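Local coordinates for protein processed glycerol phosphate lipoteichoic acid synthase 2 (Bacillus subtilis, PDB 2W8D) that belongs to the sulfatase family of the alkaline phosphatase clan, an alpha/beta fold built round a central sheet, and carries a bound magnesium ion, at residues N33-L39 with F189-T195; G131-F136 with N166-K170; D171-K176 with Q233-F238; M179-E183 with D241-L247. All coordinates share one frame; numbering follows the deposited sequence.

Contact 1: N33-L39 with F189-T195; sequences NVIYVSL and FYTKFIT
Y36 and F193 help join two neighbouring parallel strands of the central sheet in this alkaline-phosphatase-like alpha/beta fold. Y36 N donates almost straight to T191 O (2.7 Å, N-H...O 177°), and Y36 O receives F193 N. Because bridged residues of parallel strands share a face, V34, Y36, Y190 and K192 line one side, while I35, V37, T191 and F193 line the other. Beta-branched and aromatic residues suit such buried strands: I35 CG2 rests 3.9 Å from F193 CD2. V34 O has two donors, T191 N from above its carbonyl plane and T191 OG1 on a lone pair at 3.1 Å. The Y36 and Y190 rings lean obliquely together, and one water lies 2.5 Å from Y36 OH and 2.6 Å from Y190 OH. At the start of the strands the N33 amide stacks on a face of F189, its plane 10° from the ring, while OD1 accepts F189 N. The opposite end is tied by T195, whose OG1 sits between its backbone N and carbonyl carbon (chi1 65°); there it donates to S38 O at 2.7 Å. Farther out, strand 251-257 flanks residues 33-39, strand 125-130 flanks 189-194, and helix 171-183 covers F189 and F193. K192 NZ forms salt bridges with E88 and E92. T195 OG1 is itself positioned by a bond it accepts from the backbone N of E40, a magnesium ligand.

Contact 2: G131-F136 with N166-K170; sequences GNTQTF and NYGMK
G131 O receives M169 N in a nearly straight bond of 2.9 Å (N-H...O 170°), arriving on a lone pair in the carbonyl plane. G168 CA adds a C-H contact to the same oxygen, 3.4 Å from G131 O. Both glycines suit this close approach. G131 has no side chain to meet M169, whose CG lies 3.7 Å from G131 CA, and G168 adopts backbone angles (145°/-132°) that other residues rarely tolerate. Beyond this bond, M169, modelled as selenomethionine, leads away to pack on Y157, M159 and F174. A type I turn from T133 to F136 brings the F136 ring round to Y167: F136 CZ comes to the edge of the tyrosine ring, 3.8 Å from Y167 CE2, with the two planes perpendicular. Y167 also stacks on H199. With the side chain of F136 about 8 Å from the magnesium ion, this pairing of loops, one following strand 125-130 and the other leading into helix 171-183, is consistent with the alpha/beta arrangement in which loops beyond the strand ends border the metal site.

Contact 3: D171-K176 with Q233-F238; sequences DKPFFK and QSIEQF
F175 overlaps F238 in an offset stack, ring centroids 4.5 Å apart and planes 25° from parallel, the central feature of a knob-into-hole contact between two helices. The F175 side chain is the knob, seated among S234, I235, Q237 and F238. F238 CB lies over one face of its ring, 4.1 Å from the F175 centroid, and F174 CE2 covers the opposite face. F238 turns its CG anti to the backbone N (chi1 -171°), so that F175 CD1 sits over one face of the F238 ring, 3.5 Å from F238 CD1. The axes of segments 171-176 and 233-238 run nearly parallel, 9.0 Å apart, and large flat aromatic rings fill the space between them and the sheet, where F238 also touches I35 and V37. The small S234 lets the helix starting at D171 come close: S234 OG is 3.3 Å from D171 CB and hydrogen-bonds to Y230 O. Toward the outer side polar groups take over. Q237 NE2 makes a weak 3.4 Å bond to K172 O, and K176 NZ turns to a salt bridge with D241. K172 reaches with its extended chain across to the partner helix, where NZ meets Q233 OE1 at 3.1 Å from above the amide plane.

Contact 4: M179-E183 with D241-L247; sequences MPLLE and DLKKDGL
M179, modelled as selenomethionine, pushes its methyl end toward the partner helix, where CE meets D241 CB at 3.8 Å and L242 CD2 at 3.7 Å. A tighter contact puts M179 CE 3.0 Å from D245 OD2. Its chain bends at chi2 (-36°) and chi3, carrying CE over to the last turn of that helix; a long, flexible apolar chain suits a place where it must bend to reach the other helix. These are the C-terminal parts of helices 171-183 and 219-244 and the turn that follows the second; the helices lie side by side against the central sheet of the alpha/beta fold, L182 reaching down to F189 and T191. Near the surface, E183 OE2 stands 2.5 Å from D245 OD2, the carboxylate planes 77° apart. At this distance one of the two acids probably carries a proton. The other oxygen of D245 closes an Asx turn, D245 OD1 accepting L247 N at 3.1 Å, while G246 takes the positive phi (87°) by which the chain leaves the helix. That turn brings L247 CD1 within 3.8 Å of L182 CD2, two leucine branches sliding past each other.

Contact 1 is a parallel strand pair inside the central sheet. Contacts 3 and 4, each centred about 13 Å from it and 12 Å from each other, are successive stretches of helices 171-183 and 219-244, packed on one face of that sheet, and contact 2 joins two loops that follow strands. Helix 171-183 lies between strands 150-152 and 189-194 in the chain, and helix 219-244 links 189-194 to 251-257 in a beta-alpha-beta crossover, with strand 33-39 between them. Along the chain, contact 2 is nested within the loop that contact 1 closes, whereas contacts 1, 3 and 4 alternate. Contact 2 touches contact 3 through F174 and lies toward the magnesium ion, so the helical layer and the loops near the metal are built on a single sheet.

Contact 1: N33-L39 with F189-T195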
loop_
_atom_site.group_PDB
_atom_site.type_symbol
_atom_site.label_atom_id
_atom_site.label_comp_id
_atom_site.label_asym_id
_atom_site.label_seq_id
_atom_site.Cartn_x
_atom_site.Cartn_y
_atom_site.Cartn_z
ATOM N N ASN A 33 6.410 5.420 16.451
ATOM C CA ASN A 33 6.956 4.585 15.434
ATOM C C ASN A 33 5.908 4.383 14.316
ATOM O O ASN A 33 4.701 4.603 14.520
ATOM C CB ASN A 33 7.323 3.247 16.041
ATOM C CG ASN A 33 8.285 3.380 17.188
ATOM O OD1 ASN A 33 9.376 3.905 17.025
ATOM N ND2 ASN A 33 7.893 2.900 18.360
ATOM N N VAL A 34 6.389 3.985 13.139
ATOM C CA VAL A 34 5.526 3.588 12.066
ATOM C C VAL A 34 5.954 2.169 11.707
ATOM O O VAL A 34 7.152 1.886 11.594
ATOM C CB VAL A 34 5.692 4.522 10.808
ATOM C CG1 VAL A 34 4.829 4.022 9.598
ATOM C CG2 VAL A 34 5.412 5.987 11.156
ATOM N N ILE A 35 4.966 1.289 11.528
ATOM C CA ILE A 35 5.189 -0.073 11.065
ATOM C C ILE A 35 4.248 -0.289 9.856
ATOM O O ILE A 35 3.028 -0.341 10.005
ATOM C CB ILE A 35 4.873 -1.100 12.200
ATOM C CG1 ILE A 35 5.833 -0.953 13.398
ATOM C CG2 ILE A 35 4.884 -2.528 11.668
ATOM C CD1 ILE A 35 5.414 -1.728 14.667
ATOM N N TYR A 36 4.803 -0.388 8.653
ATOM C CA TYR A 36 3.974 -0.695 7.510
ATOM C C TYR A 36 3.995 -2.198 7.333
ATOM O O TYR A 36 5.044 -2.830 7.527
ATOM C CB TYR A 36 4.530 -0.045 6.224
ATOM C CG TYR A 36 4.065 1.338 5.912
ATOM C CD1 TYR A 36 4.714 2.451 6.430
ATOM C CD2 TYR A 36 3.020 1.546 5.016
ATOM C CE1 TYR A 36 4.317 3.755 6.094
ATOM C CE2 TYR A 36 2.605 2.845 4.670
ATOM C CZ TYR A 36 3.266 3.939 5.227
ATOM O OH TYR A 36 2.857 5.207 4.894
ATOM N N VAL A 37 2.864 -2.758 6.928
ATOM C CA VAL A 37 2.769 -4.155 6.492
ATOM C C VAL A 37 2.094 -4.252 5.136
ATOM O O VAL A 37 0.954 -3.840 4.981
ATOM C CB VAL A 37 1.957 -5.042 7.458
ATOM C CG1 VAL A 37 1.999 -6.480 6.973
ATOM C CG2 VAL A 37 2.499 -4.896 8.908
ATOM N N SER A 38 2.814 -4.787 4.158
ATOM C CA SER A 38 2.274 -5.051 2.848
ATOM C C SER A 38 1.689 -6.450 2.835
ATOM O O SER A 38 2.422 -7.434 2.941
ATOM C CB SER A 38 3.396 -4.931 1.805
ATOM O OG SER A 38 3.030 -5.508 0.563
ATOM N N LEU A 39 0.362 -6.525 2.693
ATOM C CA LEU A 39 -0.433 -7.770 2.686
ATOM C C LEU A 39 -0.557 -8.287 1.274
ATOM O O LEU A 39 -1.422 -7.826 0.506
ATOM C CB LEU A 39 -1.824 -7.472 3.215
ATOM C CG LEU A 39 -1.871 -6.859 4.614
ATOM C CD1 LEU A 39 -3.271 -6.452 5.000
ATOM C CD2 LEU A 39 -1.311 -7.827 5.651
ATOM N N PHE A 189 11.267 4.583 15.089
ATOM C CA PHE A 189 11.627 3.895 13.856
ATOM C C PHE A 189 10.491 3.851 12.863
ATOM O O PHE A 189 9.320 3.849 13.244
ATOM C CB PHE A 189 12.159 2.488 14.139
ATOM C CG PHE A 189 11.172 1.588 14.827
ATOM C CD1 PHE A 189 10.029 1.147 14.172
ATOM C CD2 PHE A 189 11.385 1.172 16.121
ATOM C CE1 PHE A 189 9.102 0.311 14.838
ATOM C CE2 PHE A 189 10.485 0.341 16.769
ATOM C CZ PHE A 189 9.354 -0.084 16.136
ATOM N N TYR A 190 10.844 3.791 11.578
ATOM C CA TYR A 190 9.891 3.675 10.488
ATOM C C TYR A 190 10.258 2.413 9.701
ATOM O O TYR A 190 11.366 2.327 9.168
ATOM C CB TYR A 190 10.033 4.913 9.606
ATOM C CG TYR A 190 9.268 4.897 8.281
ATOM C CD1 TYR A 190 9.723 4.162 7.175
ATOM C CD2 TYR A 190 8.137 5.690 8.135
ATOM C CE1 TYR A 190 9.019 4.204 5.969
ATOM C CE2 TYR A 190 7.454 5.752 6.971
ATOM C CZ TYR A 190 7.868 5.006 5.903
ATOM O OH TYR A 190 7.120 5.136 4.785
ATOM N N THR A 191 9.342 1.454 9.625
ATOM C CA THR A 191 9.663 0.094 9.179
ATOM C C THR A 191 8.631 -0.471 8.230
ATOM O O THR A 191 7.452 -0.106 8.313
ATOM C CB THR A 191 9.772 -0.899 10.354
ATOM O OG1 THR A 191 8.608 -0.797 11.181
ATOM C CG2 THR A 191 10.973 -0.584 11.171
ATOM N N LYS A 192 9.091 -1.348 7.330
ATOM C CA LYS A 192 8.246 -1.971 6.324
ATOM C C LYS A 192 8.386 -3.473 6.394
ATOM O O LYS A 192 9.507 -3.990 6.290
ATOM C CB LYS A 192 8.632 -1.522 4.904
ATOM C CG LYS A 192 8.345 -0.050 4.558
ATOM C CD LYS A 192 9.489 0.555 3.675
ATOM C CE LYS A 192 9.751 -0.279 2.445
ATOM N NZ LYS A 192 8.469 -0.474 1.673
ATOM N N PHE A 193 7.252 -4.165 6.548
ATOM C CA PHE A 193 7.222 -5.616 6.482
ATOM C C PHE A 193 6.549 -6.108 5.199
ATOM O O PHE A 193 5.343 -5.890 4.981
ATOM C CB PHE A 193 6.499 -6.168 7.711
ATOM C CG PHE A 193 7.286 -6.033 8.990
ATOM C CD1 PHE A 193 7.956 -7.116 9.514
ATOM C CD2 PHE A 193 7.358 -4.816 9.660
ATOM C CE1 PHE A 193 8.695 -6.988 10.697
ATOM C CE2 PHE A 193 8.056 -4.684 10.818
ATOM C CZ PHE A 193 8.737 -5.772 11.361
ATOM N N ILE A 194 7.326 -6.736 4.322
ATOM C CA ILE A 194 6.779 -7.194 3.043
ATOM C C ILE A 194 6.519 -8.698 3.105
ATOM O O ILE A 194 7.464 -9.498 3.081
ATOM C CB ILE A 194 7.702 -6.859 1.834
ATOM C CG1 ILE A 194 8.309 -5.441 1.947
ATOM C CG2 ILE A 194 6.941 -7.135 0.457
ATOM C CD1 ILE A 194 7.312 -4.280 1.891
ATOM N N THR A 195 5.244 -9.073 3.214
ATOM C CA THR A 195 4.853 -10.479 3.323
ATOM C C THR A 195 5.032 -11.136 1.965
ATOM O O THR A 195 5.096 -10.445 0.972
ATOM C CB THR A 195 3.388 -10.660 3.845
ATOM O OG1 THR A 195 2.415 -10.131 2.902
ATOM C CG2 THR A 195 3.241 -9.978 5.193
HETATM O O HOH W 1 4.898 6.425 4.219
HETATM O O HOH W 2 3.449 -8.243 -0.043
#

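Contact 2: G131-F136 with N166-K170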
loop_
_atom_site.group_PDB
_atom_site.type_symbol
_atom_site.label_atom_id
_atom_site.label_comp_id
_atom_site.label_asym_id
_atom_site.label_seq_id
_atom_site.Cartn_x
_atom_site.Cartn_y
_atom_site.Cartn_z
ATOM N N GLY A 131 11.571 -11.569 3.591
ATOM C CA GLY A 131 12.180 -12.897 3.636
ATOM C C GLY A 131 12.666 -13.393 2.292
ATOM O O GLY A 131 12.450 -14.546 1.967
ATOM N N ASN A 132 13.310 -12.531 1.511
ATOM C CA ASN A 132 13.803 -12.892 0.182
ATOM C C ASN A 132 15.040 -12.048 -0.095
ATOM O O ASN A 132 15.281 -11.085 0.620
ATOM C CB ASN A 132 12.723 -12.665 -0.894
ATOM C CG ASN A 132 13.103 -13.268 -2.280
ATOM O OD1 ASN A 132 14.075 -13.998 -2.413
ATOM N ND2 ASN A 132 12.320 -12.950 -3.298
ATOM N N THR A 133 15.828 -12.401 -1.101
ATOM C CA THR A 133 17.036 -11.650 -1.362
ATOM C C THR A 133 16.731 -10.176 -1.688
ATOM O O THR A 133 15.689 -9.850 -2.244
ATOM C CB THR A 133 17.954 -12.328 -2.413
ATOM O OG1 THR A 133 19.113 -11.517 -2.609
ATOM C CG2 THR A 133 17.249 -12.509 -3.761
ATOM N N GLN A 134 17.631 -9.307 -1.251
ATOM C CA GLN A 134 17.560 -7.861 -1.466
ATOM C C GLN A 134 17.611 -7.427 -2.938
ATOM O O GLN A 134 17.215 -6.312 -3.253
ATOM C CB GLN A 134 18.703 -7.167 -0.699
ATOM C CG GLN A 134 20.121 -7.541 -1.152
ATOM C CD GLN A 134 21.184 -6.892 -0.317
ATOM O OE1 GLN A 134 21.571 -7.405 0.736
ATOM N NE2 GLN A 134 21.697 -5.779 -0.784
ATOM N N THR A 135 18.084 -8.282 -3.838
ATOM C CA THR A 135 18.140 -7.904 -5.254
ATOM C C THR A 135 16.780 -7.995 -5.925
ATOM O O THR A 135 16.591 -7.394 -6.982
ATOM C CB THR A 135 19.095 -8.758 -6.040
ATOM O OG1 THR A 135 18.660 -10.119 -5.958
ATOM C CG2 THR A 135 20.530 -8.625 -5.493
ATOM N N PHE A 136 15.826 -8.711 -5.302
ATOM C CA PHE A 136 14.513 -8.901 -5.904
ATOM C C PHE A 136 13.854 -7.535 -6.079
ATOM O O PHE A 136 13.937 -6.700 -5.192
ATOM C CB PHE A 136 13.617 -9.876 -5.106
ATOM C CG PHE A 136 12.563 -10.573 -5.957
ATOM C CD1 PHE A 136 12.840 -11.816 -6.566
ATOM C CD2 PHE A 136 11.301 -9.984 -6.165
ATOM C CE1 PHE A 136 11.872 -12.457 -7.374
ATOM C CE2 PHE A 136 10.307 -10.609 -6.978
ATOM C CZ PHE A 136 10.593 -11.850 -7.582
ATOM N N ASN A 166 8.073 -20.563 -1.876
ATOM C CA ASN A 166 8.445 -20.289 -3.266
ATOM C C ASN A 166 9.387 -19.086 -3.407
ATOM O O ASN A 166 10.542 -19.246 -3.826
ATOM C CB ASN A 166 7.194 -20.124 -4.148
ATOM C CG ASN A 166 6.451 -21.437 -4.362
ATOM O OD1 ASN A 166 7.009 -22.411 -4.910
ATOM N ND2 ASN A 166 5.176 -21.476 -3.932
ATOM N N TYR A 167 8.907 -17.896 -3.040
ATOM C CA TYR A 167 9.759 -16.706 -3.103
ATOM C C TYR A 167 10.668 -16.519 -1.892
ATOM O O TYR A 167 11.519 -15.619 -1.903
ATOM C CB TYR A 167 8.951 -15.427 -3.382
ATOM C CG TYR A 167 8.285 -15.431 -4.730
ATOM C CD1 TYR A 167 7.097 -16.144 -4.928
ATOM C CD2 TYR A 167 8.840 -14.745 -5.812
ATOM C CE1 TYR A 167 6.471 -16.173 -6.158
ATOM C CE2 TYR A 167 8.209 -14.757 -7.066
ATOM C CZ TYR A 167 7.018 -15.477 -7.224
ATOM O OH TYR A 167 6.366 -15.535 -8.428
ATOM N N GLY A 168 10.502 -17.363 -0.868
ATOM C CA GLY A 168 11.361 -17.320 0.315
ATOM C C GLY A 168 10.628 -17.665 1.590
ATOM O O GLY A 168 9.912 -18.673 1.658
HETATM N N MSE A 169 10.817 -16.844 2.620
HETATM C CA MSE A 169 10.273 -17.166 3.950
HETATM C C MSE A 169 8.741 -17.164 3.936
HETATM O O MSE A 169 8.120 -16.295 3.336
HETATM C CB MSE A 169 10.727 -16.158 5.002
HETATM C CG MSE A 169 12.178 -16.178 5.329
HETATM SE SE MSE A 169 12.816 -17.804 6.224
HETATM C CE MSE A 169 11.884 -17.608 7.951
ATOM N N LYS A 170 8.158 -18.127 4.631
ATOM C CA LYS A 170 6.751 -18.080 4.998
ATOM C C LYS A 170 6.505 -16.984 6.048
ATOM O O LYS A 170 7.348 -16.760 6.913
ATOM C CB LYS A 170 6.337 -19.435 5.555
ATOM C CG LYS A 170 6.304 -20.539 4.518
ATOM C CD LYS A 170 6.049 -21.874 5.180
ATOM C CE LYS A 170 5.939 -23.003 4.178
ATOM N NZ LYS A 170 6.103 -24.299 4.915
#

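Contact 3: D171-K176 with Q233-F238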
loop_
_atom_site.group_PDB
_atom_site.type_symbol
_atom_site.label_atom_id
_atom_site.label_comp_id
_atom_site.label_asym_id
_atom_site.label_seq_id
_atom_site.Cartn_x
_atom_site.Cartn_y
_atom_site.Cartn_z
ATOM N N ASP A 171 5.353 -16.324 5.984
ATOM C CA ASP A 171 4.997 -15.244 6.897
ATOM C C ASP A 171 5.083 -15.562 8.419
ATOM O O ASP A 171 5.630 -14.766 9.153
ATOM C CB ASP A 171 3.621 -14.684 6.533
ATOM C CG ASP A 171 3.570 -14.101 5.122
ATOM O OD1 ASP A 171 4.643 -13.919 4.478
ATOM O OD2 ASP A 171 2.443 -13.826 4.638
ATOM N N LYS A 172 4.553 -16.693 8.888
ATOM C CA LYS A 172 4.622 -17.038 10.327
ATOM C C LYS A 172 6.030 -17.017 10.932
ATOM O O LYS A 172 6.242 -16.266 11.870
ATOM C CB LYS A 172 3.876 -18.330 10.692
ATOM C CG LYS A 172 2.341 -18.165 10.743
ATOM C CD LYS A 172 1.662 -19.437 11.201
ATOM C CE LYS A 172 0.172 -19.398 10.947
ATOM N NZ LYS A 172 -0.436 -20.779 11.078
ATOM N N PRO A 173 6.998 -17.785 10.378
ATOM C CA PRO A 173 8.381 -17.653 10.895
ATOM C C PRO A 173 9.070 -16.331 10.521
ATOM O O PRO A 173 9.938 -15.864 11.250
ATOM C CB PRO A 173 9.124 -18.841 10.275
ATOM C CG PRO A 173 8.289 -19.240 9.103
ATOM C CD PRO A 173 6.872 -18.909 9.437
ATOM N N PHE A 174 8.685 -15.728 9.397
ATOM C CA PHE A 174 9.245 -14.434 9.034
ATOM C C PHE A 174 8.898 -13.416 10.124
ATOM O O PHE A 174 9.771 -12.712 10.600
ATOM C CB PHE A 174 8.769 -13.994 7.643
ATOM C CG PHE A 174 8.823 -12.523 7.421
ATOM C CD1 PHE A 174 10.026 -11.885 7.203
ATOM C CD2 PHE A 174 7.657 -11.771 7.439
ATOM C CE1 PHE A 174 10.071 -10.514 6.994
ATOM C CE2 PHE A 174 7.697 -10.398 7.237
ATOM C CZ PHE A 174 8.907 -9.773 7.013
ATOM N N PHE A 175 7.641 -13.369 10.551
ATOM C CA PHE A 175 7.261 -12.473 11.650
ATOM C C PHE A 175 7.880 -12.784 13.023
ATOM O O PHE A 175 8.212 -11.854 13.758
ATOM C CB PHE A 175 5.752 -12.337 11.769
ATOM C CG PHE A 175 5.141 -11.437 10.747
ATOM C CD1 PHE A 175 5.542 -10.113 10.638
ATOM C CD2 PHE A 175 4.124 -11.912 9.891
ATOM C CE1 PHE A 175 4.952 -9.278 9.698
ATOM C CE2 PHE A 175 3.536 -11.098 8.982
ATOM C CZ PHE A 175 3.952 -9.777 8.850
ATOM N N LYS A 176 8.048 -14.060 13.369
ATOM C CA LYS A 176 8.689 -14.425 14.619
ATOM C C LYS A 176 10.116 -13.904 14.701
ATOM O O LYS A 176 10.493 -13.233 15.659
ATOM C CB LYS A 176 8.744 -15.948 14.760
ATOM C CG LYS A 176 7.924 -16.539 15.904
ATOM C CD LYS A 176 8.258 -15.926 17.256
ATOM C CE LYS A 176 7.171 -16.340 18.259
ATOM N NZ LYS A 176 5.855 -15.716 17.940
ATOM N N GLN A 233 -3.688 -15.297 10.135
ATOM C CA GLN A 233 -3.053 -15.811 11.356
ATOM C C GLN A 233 -1.695 -15.181 11.636
ATOM O O GLN A 233 -1.363 -14.932 12.789
ATOM C CB GLN A 233 -2.962 -17.334 11.312
ATOM C CG GLN A 233 -4.358 -17.990 11.238
ATOM C CD GLN A 233 -4.330 -19.516 11.126
ATOM O OE1 GLN A 233 -3.414 -20.102 10.542
ATOM N NE2 GLN A 233 -5.345 -20.163 11.690
ATOM N N SER A 234 -0.918 -14.927 10.589
ATOM C CA SER A 234 0.389 -14.297 10.689
ATOM C C SER A 234 0.282 -12.885 11.225
ATOM O O SER A 234 1.119 -12.468 11.993
ATOM C CB SER A 234 1.068 -14.217 9.310
ATOM O OG SER A 234 1.198 -15.483 8.685
ATOM N N ILE A 235 -0.727 -12.133 10.795
ATOM C CA ILE A 235 -0.899 -10.754 11.253
ATOM C C ILE A 235 -1.300 -10.771 12.730
ATOM O O ILE A 235 -0.762 -9.997 13.533
ATOM C CB ILE A 235 -1.960 -9.971 10.431
ATOM C CG1 ILE A 235 -1.539 -9.863 8.960
ATOM C CG2 ILE A 235 -2.250 -8.590 11.082
ATOM C CD1 ILE A 235 -0.052 -9.540 8.778
ATOM N N GLU A 236 -2.232 -11.660 13.064
ATOM C CA GLU A 236 -2.618 -11.923 14.467
ATOM C C GLU A 236 -1.402 -12.187 15.355
ATOM O O GLU A 236 -1.225 -11.522 16.383
ATOM C CB GLU A 236 -3.627 -13.094 14.570
ATOM C CG GLU A 236 -3.914 -13.544 16.033
ATOM C CD GLU A 236 -4.923 -14.684 16.159
ATOM O OE1 GLU A 236 -5.118 -15.469 15.212
ATOM O OE2 GLU A 236 -5.515 -14.819 17.253
ATOM N N GLN A 237 -0.546 -13.128 14.956
ATOM C CA GLN A 237 0.668 -13.414 15.751
ATOM C C GLN A 237 1.538 -12.152 15.859
ATOM O O GLN A 237 1.903 -11.749 16.950
ATOM C CB GLN A 237 1.443 -14.609 15.178
ATOM C CG GLN A 237 2.886 -14.754 15.658
ATOM C CD GLN A 237 3.835 -15.174 14.537
ATOM O OE1 GLN A 237 3.579 -16.158 13.849
ATOM N NE2 GLN A 237 4.945 -14.419 14.349
ATOM N N PHE A 238 1.834 -11.505 14.745
ATOM C CA PHE A 238 2.582 -10.234 14.751
ATOM C C PHE A 238 2.023 -9.204 15.750
ATOM O O PHE A 238 2.781 -8.617 16.543
ATOM C CB PHE A 238 2.621 -9.653 13.341
ATOM C CG PHE A 238 3.525 -8.469 13.171
ATOM C CD1 PHE A 238 4.851 -8.478 13.658
ATOM C CD2 PHE A 238 3.090 -7.367 12.435
ATOM C CE1 PHE A 238 5.718 -7.374 13.443
ATOM C CE2 PHE A 238 3.960 -6.247 12.196
ATOM C CZ PHE A 238 5.285 -6.259 12.707
#

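Contact 4: M179-E183 with D241-L247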
loop_
_atom_site.group_PDB
_atom_site.type_symbol
_atom_site.label_atom_id
_atom_site.label_comp_id
_atom_site.label_asym_id
_atom_site.label_seq_id
_atom_site.Cartn_x
_atom_site.Cartn_y
_atom_site.Cartn_z
HETATM N N MSE A 179 11.054 -10.100 15.169
HETATM C CA MSE A 179 10.907 -9.461 16.491
HETATM C C MSE A 179 12.210 -8.925 17.099
HETATM O O MSE A 179 12.320 -7.710 17.281
HETATM C CB MSE A 179 10.116 -10.323 17.489
HETATM C CG MSE A 179 8.668 -10.642 17.044
HETATM SE SE MSE A 179 7.661 -9.228 16.047
HETATM C CE MSE A 179 7.310 -7.978 17.517
ATOM N N PRO A 180 13.213 -9.798 17.368
ATOM C CA PRO A 180 14.458 -9.250 17.962
ATOM C C PRO A 180 15.152 -8.241 17.056
ATOM O O PRO A 180 15.807 -7.326 17.525
ATOM C CB PRO A 180 15.356 -10.485 18.170
ATOM C CG PRO A 180 14.719 -11.587 17.366
ATOM C CD PRO A 180 13.251 -11.268 17.257
ATOM N N LEU A 181 14.989 -8.392 15.750
ATOM C CA LEU A 181 15.577 -7.436 14.857
ATOM C C LEU A 181 14.857 -6.102 15.043
ATOM O O LEU A 181 15.481 -5.059 15.170
ATOM C CB LEU A 181 15.524 -7.950 13.422
ATOM C CG LEU A 181 16.215 -9.305 13.246
ATOM C CD1 LEU A 181 15.894 -9.843 11.876
ATOM C CD2 LEU A 181 17.792 -9.245 13.503
ATOM N N LEU A 182 13.542 -6.138 15.123
ATOM C CA LEU A 182 12.767 -4.913 15.266
ATOM C C LEU A 182 12.985 -4.219 16.605
ATOM O O LEU A 182 13.010 -2.991 16.664
ATOM C CB LEU A 182 11.285 -5.203 15.096
ATOM C CG LEU A 182 10.395 -3.983 15.256
ATOM C CD1 LEU A 182 10.541 -3.063 14.033
ATOM C CD2 LEU A 182 8.968 -4.448 15.453
ATOM N N GLU A 183 13.131 -5.013 17.662
ATOM C CA GLU A 183 13.325 -4.518 19.010
ATOM C C GLU A 183 14.748 -3.973 19.235
ATOM O O GLU A 183 15.015 -3.322 20.240
ATOM C CB GLU A 183 12.987 -5.634 20.021
ATOM C CG GLU A 183 11.499 -6.064 19.974
ATOM C CD GLU A 183 11.202 -7.509 20.463
ATOM O OE1 GLU A 183 12.093 -8.212 20.984
ATOM O OE2 GLU A 183 10.037 -7.951 20.317
ATOM N N ASP A 241 2.592 -10.336 19.414
ATOM C CA ASP A 241 3.997 -10.034 19.752
ATOM C C ASP A 241 4.292 -8.536 19.871
ATOM O O ASP A 241 5.061 -8.136 20.727
ATOM C CB ASP A 241 4.968 -10.723 18.791
ATOM C CG ASP A 241 5.006 -12.244 18.966
ATOM O OD1 ASP A 241 4.506 -12.760 19.983
ATOM O OD2 ASP A 241 5.541 -12.940 18.075
ATOM N N LEU A 242 3.665 -7.701 19.050
ATOM C CA LEU A 242 3.826 -6.255 19.222
ATOM C C LEU A 242 3.278 -5.735 20.574
ATOM O O LEU A 242 3.672 -4.667 21.064
ATOM C CB LEU A 242 3.178 -5.504 18.069
ATOM C CG LEU A 242 3.849 -5.578 16.682
ATOM C CD1 LEU A 242 3.045 -4.826 15.664
ATOM C CD2 LEU A 242 5.248 -5.021 16.749
ATOM N N LYS A 243 2.355 -6.498 21.154
ATOM C CA LYS A 243 1.733 -6.142 22.413
ATOM C C LYS A 243 2.517 -6.679 23.595
ATOM O O LYS A 243 2.539 -6.036 24.628
ATOM C CB LYS A 243 0.280 -6.611 22.463
ATOM C CG LYS A 243 -0.634 -5.909 21.442
ATOM C CD LYS A 243 -1.991 -6.634 21.292
ATOM C CE LYS A 243 -3.062 -5.707 20.730
ATOM N NZ LYS A 243 -4.279 -6.455 20.210
ATOM N N LYS A 244 3.175 -7.831 23.449
ATOM C CA LYS A 244 4.095 -8.303 24.499
ATOM C C LYS A 244 5.227 -7.293 24.685
ATOM O O LYS A 244 5.487 -6.876 25.803
ATOM C CB LYS A 244 4.736 -9.671 24.187
ATOM C CG LYS A 244 3.828 -10.769 23.655
ATOM C CD LYS A 244 3.074 -11.498 24.768
ATOM C CE LYS A 244 1.788 -12.126 24.183
ATOM N NZ LYS A 244 0.893 -12.660 25.264
ATOM N N ASP A 245 5.899 -6.905 23.592
ATOM C CA ASP A 245 7.105 -6.084 23.725
ATOM C C ASP A 245 6.850 -4.589 23.932
ATOM O O ASP A 245 7.787 -3.824 24.119
ATOM C CB ASP A 245 8.108 -6.351 22.599
ATOM C CG ASP A 245 7.560 -6.019 21.202
ATOM O OD1 ASP A 245 6.898 -4.969 20.997
ATOM O OD2 ASP A 245 7.809 -6.816 20.270
ATOM N N GLY A 246 5.584 -4.178 23.918
ATOM C CA GLY A 246 5.228 -2.780 24.209
ATOM C C GLY A 246 5.253 -1.819 23.019
ATOM O O GLY A 246 5.012 -0.617 23.165
ATOM N N LEU A 247 5.531 -2.332 21.830
ATOM C CA LEU A 247 5.617 -1.462 20.650
ATOM C C LEU A 247 4.252 -1.079 20.064
ATOM O O LEU A 247 4.160 -0.133 19.279
ATOM C CB LEU A 247 6.552 -2.056 19.594
ATOM C CG LEU A 247 8.033 -2.223 19.995
ATOM C CD1 LEU A 247 8.847 -2.949 18.945
ATOM C CD2 LEU A 247 8.670 -0.897 20.310
#